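Local coordinates for protein thymidylate synthase 1 (Bacillus subtilis, PDB 1BKP) that catalyses the reductive methylation of dUMP to dTMP, with 5,10-methylenetetrahydrofolate as both methyl donor and reductant, and works as a homodimer, at residues R225-D228 / N229-Q233; L186-P189 / F190-Q194; E121-Q125 / V126-L130; G108-L111 / G112-N115; D81-D84 / L85-M88. All coordinates share one frame; numbering follows the deposited sequence.

All five contacts are local turns at the starts or ends of helices. Contact 2 holds N191, predicted to bind dUMP, and its N188 bonds to N182 of the same predicted site. Contact 1, its centre about 17 Å from that of contact 2, touches it where H226 CE1 packs 3.7 Å from L186 CD1. The side chains of H226 and, in contact 3, Y128 lie about 4 Å from those of predicted dUMP residues, Y223 and R141. Contacts 3 and 4, centres about 9 Å apart, are tied by the salt bridge from D124 OD2 to K114 NZ at 2.7 Å. Contact 5 has its nearest atoms about 7 Å from contact 4 and about 9 Å from contact 2.

Contact 1: residues R225-D228 / N229-Q233; sequences RHID and NLKIQ
I227 and K231, one turn apart at the start of helix 227-235, meet by backbone and side chain alike. The backbone bonds come first: L230 N donates to H226 O, K231 N to I227 O at 2.9 Å and I232 N to D228 O, the usual i to i+4 ladder. Between N229 N and R225 O, one step earlier in the ladder, a water is inserted: it accepts from N229 N at 2.9 Å and donates to R225 O at 2.8 Å.

I227 puts CG2 anti to its backbone N, and this methyl makes the apolar touch, meeting K231 CE at 3.7 Å; the two side chains cross obliquely, and K231 bends at its last torsion (chi4 -85°). Two other carbons lie beside oxygens: the I232 CD1 methyl at a loose 4.0 Å from D228 OD2, and L230 CG closer to H226 O, at 3.4 Å.

The polar ends find partners in other parts of the chain: H226 NE2 bonds E275 O, N229 ND2 bonds L273 O, and R225 pairs with D33. L230 packs on Y7 and I11 of helix 3-17, and both it and I227 rest on V222 of strand 209-223.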
# COMPACT_ATOMS: atom_id res chain seq x y z
N ARG A 225 -23.14 15.23 6.30
CA ARG A 225 -24.55 14.83 6.60
C ARG A 225 -24.70 13.39 6.99
O ARG A 225 -25.83 12.93 7.26
CB ARG A 225 -25.47 15.10 5.42
CG ARG A 225 -25.61 16.57 5.15
CD ARG A 225 -26.53 16.80 3.91
NE ARG A 225 -26.70 18.22 3.64
CZ ARG A 225 -27.47 18.72 2.67
NH1 ARG A 225 -28.17 17.94 1.84
NH2 ARG A 225 -27.53 20.04 2.52
N HIS A 226 -23.61 12.61 6.92
CA HIS A 226 -23.76 11.22 7.35
C HIS A 226 -23.48 11.08 8.82
O HIS A 226 -23.75 10.05 9.39
CB HIS A 226 -22.85 10.29 6.53
CG HIS A 226 -23.29 10.17 5.12
ND1 HIS A 226 -22.46 9.75 4.12
CD2 HIS A 226 -24.46 10.52 4.53
CE1 HIS A 226 -23.09 9.84 2.94
NE2 HIS A 226 -24.31 10.30 3.17
N ILE A 227 -22.95 12.15 9.43
CA ILE A 227 -22.54 12.12 10.83
C ILE A 227 -23.64 11.72 11.85
O ILE A 227 -23.40 10.89 12.75
CB ILE A 227 -21.83 13.43 11.17
CG1 ILE A 227 -20.44 13.43 10.50
CG2 ILE A 227 -21.68 13.55 12.75
CD1 ILE A 227 -19.86 14.75 10.55
N ASP A 228 -24.82 12.35 11.76
CA ASP A 228 -25.86 11.97 12.70
C ASP A 228 -26.17 10.49 12.72
O ASP A 228 -26.31 9.93 13.81
CB ASP A 228 -27.18 12.76 12.54
CG ASP A 228 -28.29 12.20 13.51
OD1 ASP A 228 -28.09 12.21 14.77
OD2 ASP A 228 -29.34 11.66 13.02
N ASN A 229 -26.31 9.85 11.55
CA ASN A 229 -26.63 8.41 11.49
C ASN A 229 -25.45 7.62 12.08
O ASN A 229 -25.68 6.63 12.77
CB ASN A 229 -26.78 7.90 10.06
CG ASN A 229 -28.17 8.14 9.48
OD1 ASN A 229 -29.10 8.50 10.18
ND2 ASN A 229 -28.26 8.03 8.17
N LEU A 230 -24.20 8.09 11.88
CA LEU A 230 -23.06 7.30 12.37
C LEU A 230 -23.05 7.34 13.89
O LEU A 230 -22.65 6.38 14.57
CB LEU A 230 -21.73 7.84 11.78
CG LEU A 230 -21.53 7.61 10.30
CD1 LEU A 230 -20.26 8.38 9.80
CD2 LEU A 230 -21.42 6.09 10.11
N LYS A 231 -23.46 8.49 14.43
CA LYS A 231 -23.54 8.69 15.88
C LYS A 231 -24.57 7.70 16.39
O LYS A 231 -24.40 7.15 17.46
CB LYS A 231 -23.96 10.13 16.24
CG LYS A 231 -22.76 11.13 16.22
CD LYS A 231 -23.32 12.47 16.68
CE LYS A 231 -22.39 13.64 16.40
NZ LYS A 231 -21.41 13.78 17.48
N ILE A 232 -25.70 7.55 15.68
CA ILE A 232 -26.70 6.54 16.06
C ILE A 232 -26.08 5.15 16.04
O ILE A 232 -26.17 4.42 17.04
CB ILE A 232 -27.91 6.52 15.07
CG1 ILE A 232 -28.78 7.75 15.32
CG2 ILE A 232 -28.79 5.17 15.20
CD1 ILE A 232 -29.81 7.85 14.16
N GLN A 233 -25.44 4.77 14.93
CA GLN A 233 -24.82 3.46 14.84
C GLN A 233 -23.91 3.14 15.98
O GLN A 233 -23.79 2.03 16.40
CB GLN A 233 -23.94 3.33 13.60
CG GLN A 233 -24.64 2.69 12.55
CD GLN A 233 -23.81 2.53 11.34
OE1 GLN A 233 -23.77 3.45 10.49
NE2 GLN A 233 -23.16 1.33 11.20
O HOH W 1 -27.03 11.14 9.09

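Contact 2: residues L186-P189 / F190-Q194; sequences LGNP and FNVFQ
N188 and V192 touch side chain to side chain over the first turn of helix 188-206: the methyl CG2 of V192 lies 3.6 Å from N188 ND2 and closer still, 3.2 Å, to N188 O. That carbonyl also receives V192 N at 2.8 Å. With its CG anti to the backbone N (chi1 -179°), the N188 amide swings to the side where it can brush the valine methyl, while V192 turns CG2 beside its own N and down onto the carbonyl.

Around this pair the helix starts in regular fashion. N191 N reaches G187 O at 3.1 Å in a nearly straight bond (168°), and F193 N reaches P189 O at 3.2 Å, tilted from the carbonyl plane. P189 has no N-H to offer, which costs little in a first turn where amides lack a partner one turn back.

A further shell positions these groups. F3 and Y7 of helix 3-17 press on N188, F215 of strand 209-223 lies against N188, N191 and V192, and F190 packs on helix 64-75; the whole belongs to the beta-alpha-beta unit that runs from strand 172-183 to strand 209-223.

The buried N188 amide donates through ND2 to N182 OD1. Since N182 and N191 are both predicted to bind the dUMP shared between the subunits, N188 probably acts as a second-shell residue that steadies N182.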
# COMPACT_ATOMS: atom_id res chain seq x y z
N LEU A 186 -20.46 4.50 3.74
CA LEU A 186 -21.01 3.65 2.72
C LEU A 186 -20.06 2.60 2.10
O LEU A 186 -20.44 1.50 1.85
CB LEU A 186 -21.55 4.53 1.62
CG LEU A 186 -22.67 5.46 2.19
CD1 LEU A 186 -22.94 6.56 1.20
CD2 LEU A 186 -23.97 4.66 2.44
N GLY A 187 -18.84 2.96 1.82
CA GLY A 187 -17.97 2.03 1.19
C GLY A 187 -17.16 1.07 2.07
O GLY A 187 -17.10 -0.11 1.78
N ASN A 188 -16.60 1.56 3.17
CA ASN A 188 -15.76 0.70 3.97
C ASN A 188 -16.39 -0.65 4.47
O ASN A 188 -15.74 -1.74 4.32
CB ASN A 188 -15.21 1.49 5.16
CG ASN A 188 -14.31 0.65 6.03
OD1 ASN A 188 -14.71 0.27 7.12
ND2 ASN A 188 -13.03 0.51 5.62
N PRO A 189 -17.60 -0.62 5.04
CA PRO A 189 -18.13 -1.95 5.52
C PRO A 189 -18.29 -2.97 4.45
O PRO A 189 -17.96 -4.15 4.63
CB PRO A 189 -19.45 -1.59 6.24
CG PRO A 189 -19.28 -0.07 6.65
CD PRO A 189 -18.53 0.50 5.42
N PHE A 190 -18.72 -2.53 3.27
CA PHE A 190 -18.91 -3.41 2.10
C PHE A 190 -17.52 -3.98 1.67
O PHE A 190 -17.39 -5.17 1.38
CB PHE A 190 -19.47 -2.52 1.03
CG PHE A 190 -19.82 -3.21 -0.25
CD1 PHE A 190 -21.12 -3.75 -0.46
CD2 PHE A 190 -18.92 -3.21 -1.29
CE1 PHE A 190 -21.46 -4.25 -1.70
CE2 PHE A 190 -19.27 -3.74 -2.57
CZ PHE A 190 -20.53 -4.24 -2.76
N ASN A 191 -16.53 -3.10 1.53
CA ASN A 191 -15.17 -3.47 1.08
C ASN A 191 -14.40 -4.37 2.05
O ASN A 191 -13.81 -5.35 1.62
CB ASN A 191 -14.39 -2.19 0.85
CG ASN A 191 -14.73 -1.52 -0.46
OD1 ASN A 191 -15.10 -2.18 -1.48
ND2 ASN A 191 -14.59 -0.23 -0.47
N VAL A 192 -14.58 -4.16 3.37
CA VAL A 192 -13.86 -4.92 4.37
C VAL A 192 -14.42 -6.37 4.33
O VAL A 192 -13.63 -7.35 4.29
CB VAL A 192 -14.06 -4.33 5.71
CG1 VAL A 192 -13.55 -5.24 6.84
CG2 VAL A 192 -13.28 -3.03 5.83
N PHE A 193 -15.75 -6.50 4.28
CA PHE A 193 -16.34 -7.88 4.20
C PHE A 193 -15.93 -8.60 2.92
O PHE A 193 -15.44 -9.70 2.95
CB PHE A 193 -17.88 -7.78 4.26
CG PHE A 193 -18.58 -9.12 4.03
CD1 PHE A 193 -18.54 -10.10 5.00
CD2 PHE A 193 -19.25 -9.40 2.83
CE1 PHE A 193 -19.18 -11.38 4.78
CE2 PHE A 193 -19.88 -10.64 2.59
CZ PHE A 193 -19.85 -11.61 3.55
N GLN A 194 -15.98 -7.89 1.80
CA GLN A 194 -15.75 -8.44 0.48
C GLN A 194 -14.35 -9.03 0.34
O GLN A 194 -14.22 -10.16 -0.15
CB GLN A 194 -15.99 -7.31 -0.50
CG GLN A 194 -15.37 -7.38 -1.84
CD GLN A 194 -15.75 -6.13 -2.68
OE1 GLN A 194 -16.63 -6.19 -3.57
NE2 GLN A 194 -15.16 -5.02 -2.38

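Contact 3: residues E121-Q125 / V126-L130; sequences EKVDQ and VDYLL
D124 meets V126 and D127 because its first torsion (chi1 65°) sets CG between the backbone N and the carbonyl carbon, folding the carboxylate back over the start of helix 125-135. OD1 then caps the helix as the N-cap acceptor: D127 N comes in at 2.9 Å, nearly straight (170°), and V126 N adds a weak bond of the same length. Next to the cap, the backbone places Y128 CB 3.7 Å from V123 CG1. The Y128 ring, with CG anti to the backbone N (chi1 -176°), then turns its edge to the same methyl, CD1 lying 4.0 Å from V123 CG1, which sits near the ring plane.

Behind the cap the ordinary ladder begins, Y128 N to D124 O at 2.9 Å and L129 N to Q125 O at 3.0 Å, the latter from above the carbonyl plane. D127 does not return a direct bond to D124 N; a water bridges them, taking the proton of D124 N and donating to D127 OD2 at 2.6 Å.

With an alanine in place of D124, V126 N and D127 N would probably lose their capping acceptor, and K78 and K114 a shared carboxylate.

Outside the turn, D127 OD1 bonds Y254 OH, Q125 OE1 bonds M145 N, and Y128 forms a cation-pi pair with R116. Two acids sit close here, D124 OD1 being 3.8 Å from D127 OD2. The salt bridges of D124 OD2 to K78 and K114, together with the positive end of the helix dipole, are likely to offset that repulsion and favour a charged D124.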
# COMPACT_ATOMS: atom_id res chain seq x y z
N GLU A 121 3.53 -20.51 -20.85
CA GLU A 121 2.24 -19.91 -21.15
C GLU A 121 2.22 -18.46 -20.60
O GLU A 121 3.05 -18.13 -19.77
CB GLU A 121 1.19 -20.77 -20.44
CG GLU A 121 0.01 -21.15 -21.29
CD GLU A 121 -1.05 -21.87 -20.46
OE1 GLU A 121 -0.85 -23.07 -20.18
OE2 GLU A 121 -2.06 -21.23 -20.07
N LYS A 122 1.35 -17.58 -21.11
CA LYS A 122 1.21 -16.18 -20.64
C LYS A 122 0.00 -16.33 -19.75
O LYS A 122 -1.00 -16.91 -20.15
CB LYS A 122 0.87 -15.20 -21.76
CG LYS A 122 2.06 -14.81 -22.56
CD LYS A 122 2.97 -13.88 -21.82
CE LYS A 122 4.16 -13.55 -22.73
NZ LYS A 122 4.92 -12.35 -22.30
N VAL A 123 0.07 -15.76 -18.56
CA VAL A 123 -0.99 -15.97 -17.59
C VAL A 123 -1.28 -14.58 -16.98
O VAL A 123 -0.42 -13.72 -17.04
CB VAL A 123 -0.27 -16.99 -16.65
CG1 VAL A 123 0.34 -16.41 -15.36
CG2 VAL A 123 -0.86 -18.37 -16.71
N ASP A 124 -2.47 -14.41 -16.37
CA ASP A 124 -2.85 -13.12 -15.75
C ASP A 124 -2.43 -13.08 -14.25
O ASP A 124 -1.87 -14.06 -13.68
CB ASP A 124 -4.38 -12.85 -15.99
CG ASP A 124 -5.29 -13.86 -15.30
OD1 ASP A 124 -5.00 -14.31 -14.13
OD2 ASP A 124 -6.28 -14.26 -15.94
N GLN A 125 -2.74 -11.98 -13.58
CA GLN A 125 -2.35 -11.84 -12.18
C GLN A 125 -2.96 -12.82 -11.25
O GLN A 125 -2.38 -13.14 -10.23
CB GLN A 125 -2.74 -10.42 -11.70
CG GLN A 125 -1.86 -9.28 -12.32
CD GLN A 125 -2.16 -7.95 -11.62
OE1 GLN A 125 -2.00 -7.86 -10.36
NE2 GLN A 125 -2.69 -6.96 -12.36
N VAL A 126 -4.19 -13.24 -11.51
CA VAL A 126 -4.85 -14.12 -10.57
C VAL A 126 -4.26 -15.55 -10.72
O VAL A 126 -3.90 -16.17 -9.71
CB VAL A 126 -6.37 -14.14 -10.83
CG1 VAL A 126 -7.06 -15.14 -9.90
CG2 VAL A 126 -6.96 -12.72 -10.68
N ASP A 127 -4.14 -16.08 -11.95
CA ASP A 127 -3.53 -17.41 -12.10
C ASP A 127 -2.08 -17.43 -11.69
O ASP A 127 -1.61 -18.41 -11.09
CB ASP A 127 -3.67 -17.86 -13.55
CG ASP A 127 -5.12 -18.21 -13.91
OD1 ASP A 127 -5.89 -18.65 -13.00
OD2 ASP A 127 -5.46 -17.96 -15.07
N TYR A 128 -1.39 -16.29 -11.86
CA TYR A 128 -0.02 -16.26 -11.48
C TYR A 128 0.03 -16.33 -9.93
O TYR A 128 0.77 -17.13 -9.31
CB TYR A 128 0.64 -14.95 -11.95
CG TYR A 128 2.12 -14.97 -11.63
CD1 TYR A 128 3.02 -15.64 -12.47
CD2 TYR A 128 2.60 -14.36 -10.48
CE1 TYR A 128 4.36 -15.68 -12.19
CE2 TYR A 128 3.94 -14.39 -10.19
CZ TYR A 128 4.80 -15.03 -11.05
OH TYR A 128 6.13 -14.85 -10.80
N LEU A 129 -0.83 -15.54 -9.27
CA LEU A 129 -0.86 -15.57 -7.80
C LEU A 129 -1.24 -16.96 -7.28
O LEU A 129 -0.57 -17.49 -6.35
CB LEU A 129 -1.99 -14.58 -7.30
CG LEU A 129 -2.28 -14.63 -5.74
CD1 LEU A 129 -1.04 -14.15 -4.96
CD2 LEU A 129 -3.57 -13.84 -5.31
N LEU A 130 -2.26 -17.60 -7.87
CA LEU A 130 -2.70 -18.93 -7.36
C LEU A 130 -1.54 -19.96 -7.42
O LEU A 130 -1.22 -20.65 -6.41
CB LEU A 130 -3.89 -19.42 -8.16
CG LEU A 130 -5.21 -18.73 -7.76
CD1 LEU A 130 -6.24 -19.21 -8.69
CD2 LEU A 130 -5.70 -18.95 -6.28
O HOH W 2 -4.34 -16.66 -16.96

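Contact 4: residues G108-L111 / G112-N115; sequences GFQL and GKKN
K113 packs back against F109 and Q110 where the short, weakly bonded helix 108-112 runs out into the loop leading to strand 116-118. Its CB lies 3.9 Å from Q110 O and hardly farther from F109 O, two carbonyls of the helix. CG is anti to the backbone N (chi1 -157°), and the chain stays extended from there. CD passes the F109 ring obliquely, 4.1 Å from CE2, with Q110 OE1 at a looser distance. At the tip, NZ leaves the turn and makes salt bridges to E151 and to D150 of the second subunit, so this lysine helps join the two halves of the dimer.

The turn itself closes with an i to i-3 bond of the 3-10 kind, G112 N to F109 O at 3.2 Å, the donor well above the carbonyl plane. K114 folds round so that its NZ donates to G112 O at 2.9 Å.

Q110 NE2 bonds E151 OE1 and H105 O, and its OE1 takes N148 ND2. A water bridges helix and loop, giving its two protons to Q110 O at 2.8 Å and Q110 OE1 at 2.9 Å and accepting a weak bond from N115 ND2 at 3.0 Å.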
# COMPACT_ATOMS: atom_id res chain seq x y z
N GLY A 108 -11.57 -5.60 -13.15
CA GLY A 108 -11.46 -6.90 -13.76
C GLY A 108 -10.59 -6.97 -14.98
O GLY A 108 -9.92 -7.94 -15.17
N PHE A 109 -10.56 -5.93 -15.80
CA PHE A 109 -9.74 -5.89 -17.01
C PHE A 109 -8.25 -6.05 -16.62
O PHE A 109 -7.52 -6.84 -17.24
CB PHE A 109 -9.92 -4.56 -17.72
CG PHE A 109 -9.13 -4.48 -19.00
CD1 PHE A 109 -9.66 -5.01 -20.19
CD2 PHE A 109 -7.83 -3.97 -19.00
CE1 PHE A 109 -8.87 -5.01 -21.37
CE2 PHE A 109 -7.04 -3.99 -20.15
CZ PHE A 109 -7.56 -4.51 -21.34
N GLN A 110 -7.81 -5.42 -15.53
CA GLN A 110 -6.42 -5.51 -15.14
C GLN A 110 -6.09 -6.93 -14.66
O GLN A 110 -4.98 -7.41 -14.85
CB GLN A 110 -6.11 -4.49 -14.06
CG GLN A 110 -6.05 -3.00 -14.65
CD GLN A 110 -5.04 -2.89 -15.78
OE1 GLN A 110 -3.96 -3.51 -15.71
NE2 GLN A 110 -5.34 -2.13 -16.82
N LEU A 111 -7.01 -7.53 -13.93
CA LEU A 111 -6.82 -8.90 -13.38
C LEU A 111 -6.82 -10.03 -14.44
O LEU A 111 -6.37 -11.18 -14.17
CB LEU A 111 -7.86 -9.23 -12.28
CG LEU A 111 -7.59 -8.40 -10.99
CD1 LEU A 111 -8.57 -8.72 -9.91
CD2 LEU A 111 -6.15 -8.52 -10.42
N GLY A 112 -7.30 -9.67 -15.66
CA GLY A 112 -7.43 -10.65 -16.71
C GLY A 112 -6.40 -10.52 -17.81
O GLY A 112 -6.37 -11.41 -18.68
N LYS A 113 -5.54 -9.48 -17.78
CA LYS A 113 -4.56 -9.27 -18.82
C LYS A 113 -3.50 -10.36 -18.73
O LYS A 113 -2.92 -10.55 -17.68
CB LYS A 113 -3.92 -7.92 -18.55
CG LYS A 113 -3.30 -7.22 -19.68
CD LYS A 113 -3.34 -5.71 -19.41
CE LYS A 113 -2.70 -5.03 -20.52
NZ LYS A 113 -2.35 -3.67 -20.14
N LYS A 114 -3.20 -11.05 -19.81
CA LYS A 114 -2.18 -12.14 -19.74
C LYS A 114 -0.82 -11.47 -19.88
O LYS A 114 -0.37 -11.26 -20.97
CB LYS A 114 -2.40 -13.17 -20.87
CG LYS A 114 -3.81 -13.78 -20.93
CD LYS A 114 -4.14 -14.44 -19.62
CE LYS A 114 -5.60 -15.00 -19.59
NZ LYS A 114 -6.55 -14.29 -18.62
N ASN A 115 -0.17 -11.15 -18.76
CA ASN A 115 1.06 -10.42 -18.82
C ASN A 115 2.23 -11.04 -18.08
O ASN A 115 3.30 -10.44 -18.04
CB ASN A 115 0.79 -8.96 -18.35
CG ASN A 115 0.03 -8.87 -16.99
OD1 ASN A 115 0.03 -9.81 -16.21
ND2 ASN A 115 -0.55 -7.72 -16.69
O HOH W 3 -3.12 -9.52 -15.10
O HOH W 4 -2.59 -5.98 -15.31

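Contact 5: residues D81-D84 / L85-M88; sequences DVND and LNMM
The flat amide of N86 turns one face toward the V82 carbonyl, its CG 3.6 Å from V82 O, and ND2 lies near the methyl CG1 of V82 at 4.2 Å. The nitrogen's polar work is done away from this turn, with bonds to V90 O and D94 OD1. CG lies anti to the carbonyl carbon (chi1 -71°), which folds the amide back over the preceding turn. Another flat group is the carboxylate of D81, the N-cap of helix 82-86: N83 N comes to OD1 at 2.8 Å from well above the carboxylate plane, and N83 ND2 adds a weak bond to the same oxygen.

Along the backbone, V82 O takes two donors, N86 N at 2.8 Å in a good bond (148°) and L85 N in a weak one. N83 O holds M87 N at 3.1 Å. Farther on, M88 brings its CG to 3.6 Å from D84 O.

A valine in place of N86 would probably leave V90 O and D94 OD1 without the donor that ties this turn to the following loop.

D84 OD2 looks back to S79 OG, and N83 OD1 to K97 NZ. D84 and L85 pack on W73 of helix 64-75, whose indole NE1 bonds D81 O, while V82 lies against D94 and I103 of neighbouring loops and shares backbone bonds with G101.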
# COMPACT_ATOMS: atom_id res chain seq x y z
N ASP A 81 -17.19 -5.66 -18.09
CA ASP A 81 -18.49 -5.40 -18.76
C ASP A 81 -19.60 -5.29 -17.75
O ASP A 81 -19.96 -6.27 -17.13
CB ASP A 81 -18.79 -6.52 -19.74
CG ASP A 81 -20.16 -6.38 -20.42
OD1 ASP A 81 -20.82 -5.36 -20.35
OD2 ASP A 81 -20.60 -7.35 -21.04
N VAL A 82 -20.22 -4.12 -17.69
CA VAL A 82 -21.27 -3.90 -16.72
C VAL A 82 -22.50 -4.82 -16.99
O VAL A 82 -23.16 -5.28 -16.04
CB VAL A 82 -21.58 -2.43 -16.58
CG1 VAL A 82 -22.73 -2.24 -15.56
CG2 VAL A 82 -20.33 -1.67 -16.02
N ASN A 83 -22.65 -5.23 -18.24
CA ASN A 83 -23.74 -6.14 -18.59
C ASN A 83 -23.57 -7.44 -17.87
O ASN A 83 -24.55 -7.99 -17.39
CB ASN A 83 -23.85 -6.34 -20.11
CG ASN A 83 -24.03 -5.00 -20.84
OD1 ASN A 83 -25.06 -4.33 -20.69
ND2 ASN A 83 -23.01 -4.59 -21.58
N ASP A 84 -22.34 -7.90 -17.64
CA ASP A 84 -22.16 -9.14 -16.90
C ASP A 84 -22.65 -8.94 -15.48
O ASP A 84 -23.15 -9.84 -14.85
CB ASP A 84 -20.68 -9.55 -16.79
CG ASP A 84 -20.12 -10.06 -18.04
OD1 ASP A 84 -20.89 -10.65 -18.81
OD2 ASP A 84 -18.91 -9.89 -18.24
N LEU A 85 -22.43 -7.77 -14.93
CA LEU A 85 -22.86 -7.53 -13.57
C LEU A 85 -24.39 -7.39 -13.52
O LEU A 85 -25.06 -7.88 -12.57
CB LEU A 85 -22.11 -6.28 -13.08
CG LEU A 85 -22.05 -5.99 -11.58
CD1 LEU A 85 -21.51 -7.15 -10.72
CD2 LEU A 85 -21.18 -4.76 -11.47
N ASN A 86 -24.98 -6.83 -14.58
CA ASN A 86 -26.44 -6.68 -14.58
C ASN A 86 -27.13 -8.03 -14.57
O ASN A 86 -28.18 -8.16 -13.91
CB ASN A 86 -26.93 -5.86 -15.78
CG ASN A 86 -26.60 -4.40 -15.69
OD1 ASN A 86 -26.49 -3.74 -16.71
ND2 ASN A 86 -26.39 -3.88 -14.48
N MET A 87 -26.53 -9.03 -15.23
CA MET A 87 -27.05 -10.41 -15.26
C MET A 87 -27.08 -11.06 -13.88
O MET A 87 -27.82 -12.01 -13.68
CB MET A 87 -26.23 -11.31 -16.19
CG MET A 87 -26.79 -11.50 -17.61
SD MET A 87 -25.53 -12.07 -18.88
CE MET A 87 -24.80 -13.57 -18.07
N MET A 88 -26.28 -10.58 -12.92
CA MET A 88 -26.28 -11.14 -11.60
C MET A 88 -27.18 -10.30 -10.78
O MET A 88 -27.17 -10.39 -9.53
CB MET A 88 -24.89 -11.11 -11.01
CG MET A 88 -23.83 -11.76 -11.86
SD MET A 88 -22.16 -11.45 -11.18
CE MET A 88 -22.33 -12.42 -9.76